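Local coordinates for protein N-methyltransferase (Streptoalloteichus sp. ATCC 53650, PDB 5BSZ) that probably transfers a methyl group from S-adenosylmethionine to the nitrogen of a deoxysugar in kedarcidin biosynthesis, at residues A63-V66 and E67-D71. Numbering follows the deposited sequence.
Sequences AHLV and EHFPD
The carbonyl oxygen of Leu-65 is gripped by two successive amides of the turn that follows its helix. Phe-69 N donates to Leu-65 O at 2.8 Å, in the carbonyl plane, while His-68 N reaches the same Leu-65 O at 2.9 Å from above that plane, 44° out of it. Neither bond is straight, one oxygen being shared by two neighbouring N-H groups. Pro-70 N, 3.2 Å from Val-66 O, has no hydrogen to share; Pro-70 CA instead makes a C-H...O contact with Val-66 O at 3.2 Å. With CG anti to its carbonyl carbon (chi1 -60°), Phe-69 swings its ring back beside Leu-65, whose methyl CD2 meets CE2 of Phe-69 at 3.9 Å, and Leu-65 O lies near the ring plane, at its edge. With an alanine here in place of Phe-69, Leu-65 CD2 is likely to lose its aromatic neighbour, opening a gap in the buried layer. Glu-67, whose charge suits an exposed position, rests its CG methylene in van der Waals contact with His-64 O at 3.4 Å. The turn thus links helix 60-65 to strand 71-76 of the Rossmann-like methyltransferase domain, Phe-69 packing against Val-41 of helix 30-44 and Leu-51 of strand 50-54.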
loop_
_atom_site.group_PDB
_atom_site.type_symbol
_atom_site.label_atom_id
_atom_site.label_comp_id
_atom_site.label_asym_id
_atom_site.label_seq_id
_atom_site.Cartn_x
_atom_site.Cartn_y
_atom_site.Cartn_z
ATOM N N ALA A 63 -35.244 -4.990 10.086
ATOM C CA ALA A 63 -35.460 -5.210 11.516
ATOM C C ALA A 63 -36.436 -4.188 12.067
ATOM O O ALA A 63 -37.269 -4.523 12.914
ATOM C CB ALA A 63 -34.138 -5.216 12.283
ATOM N N HIS A 64 -36.396 -2.957 11.551
ATOM C CA HIS A 64 -37.487 -2.025 11.827
ATOM C C HIS A 64 -38.788 -2.303 11.120
ATOM O O HIS A 64 -39.874 -2.193 11.692
ATOM C CB HIS A 64 -37.066 -0.568 11.581
ATOM C CG HIS A 64 -35.913 -0.150 12.446
ATOM N ND1 HIS A 64 -36.078 0.539 13.619
ATOM C CD2 HIS A 64 -34.583 -0.381 12.337
ATOM C CE1 HIS A 64 -34.900 0.761 14.176
ATOM N NE2 HIS A 64 -33.976 0.205 13.417
ATOM N N LEU A 65 -38.715 -2.630 9.855
ATOM C CA LEU A 65 -39.926 -2.741 9.093
ATOM C C LEU A 65 -40.794 -3.963 9.456
ATOM O O LEU A 65 -42.008 -3.922 9.288
ATOM C CB LEU A 65 -39.539 -2.768 7.642
ATOM C CG LEU A 65 -39.150 -1.351 7.136
ATOM C CD1 LEU A 65 -38.287 -1.564 5.911
ATOM C CD2 LEU A 65 -40.326 -0.498 6.732
ATOM N N VAL A 66 -40.179 -5.026 9.955
ATOM C CA VAL A 66 -40.881 -6.271 10.104
ATOM C C VAL A 66 -42.009 -6.182 11.126
ATOM O O VAL A 66 -42.943 -6.967 11.019
ATOM C CB VAL A 66 -40.027 -7.515 10.483
ATOM C CG1 VAL A 66 -39.088 -7.920 9.373
ATOM C CG2 VAL A 66 -39.386 -7.387 11.873
ATOM N N GLU A 67 -41.939 -5.281 12.100
ATOM C CA GLU A 67 -43.077 -5.100 13.030
ATOM C C GLU A 67 -44.344 -4.738 12.257
ATOM O O GLU A 67 -45.484 -5.120 12.593
ATOM C CB GLU A 67 -42.818 -3.951 14.008
ATOM C CG GLU A 67 -41.365 -3.649 14.326
ATOM C CD GLU A 67 -41.245 -2.660 15.476
ATOM O OE1 GLU A 67 -40.147 -2.620 16.060
ATOM O OE2 GLU A 67 -42.236 -1.948 15.807
ATOM N N HIS A 68 -44.145 -3.972 11.190
ATOM C CA HIS A 68 -45.301 -3.479 10.433
ATOM C C HIS A 68 -45.605 -4.382 9.268
ATOM O O HIS A 68 -46.752 -4.467 8.831
ATOM C CB HIS A 68 -45.040 -2.016 10.016
ATOM C CG HIS A 68 -44.720 -1.144 11.190
ATOM N ND1 HIS A 68 -45.628 -0.927 12.209
ATOM C CD2 HIS A 68 -43.565 -0.540 11.581
ATOM C CE1 HIS A 68 -45.065 -0.186 13.151
ATOM N NE2 HIS A 68 -43.822 0.076 12.786
ATOM N N PHE A 69 -44.565 -5.023 8.736
ATOM C CA PHE A 69 -44.682 -5.793 7.514
ATOM C C PHE A 69 -44.149 -7.181 7.848
ATOM O O PHE A 69 -43.039 -7.536 7.462
ATOM C CB PHE A 69 -43.913 -5.151 6.361
ATOM C CG PHE A 69 -44.390 -3.761 6.038
ATOM C CD1 PHE A 69 -45.527 -3.558 5.284
ATOM C CD2 PHE A 69 -43.691 -2.665 6.509
ATOM C CE1 PHE A 69 -45.958 -2.271 5.003
ATOM C CE2 PHE A 69 -44.102 -1.375 6.245
ATOM C CZ PHE A 69 -45.239 -1.169 5.487
ATOM N N PRO A 70 -44.923 -7.946 8.641
ATOM C CA PRO A 70 -44.383 -9.191 9.213
ATOM C C PRO A 70 -44.032 -10.248 8.154
ATOM O O PRO A 70 -43.268 -11.140 8.452
ATOM C CB PRO A 70 -45.512 -9.653 10.164
ATOM C CG PRO A 70 -46.778 -9.017 9.626
ATOM C CD PRO A 70 -46.269 -7.652 9.173
ATOM N N ASP A 71 -44.526 -10.155 6.929
ATOM C CA ASP A 71 -44.180 -11.151 5.879
ATOM C C ASP A 71 -43.151 -10.427 4.963
ATOM O O ASP A 71 -43.502 -9.769 3.981
ATOM C CB ASP A 71 -45.460 -11.586 5.159
ATOM C CG ASP A 71 -45.243 -12.387 3.885
ATOM O OD1 ASP A 71 -44.191 -13.039 3.728
ATOM O OD2 ASP A 71 -46.144 -12.358 2.993
#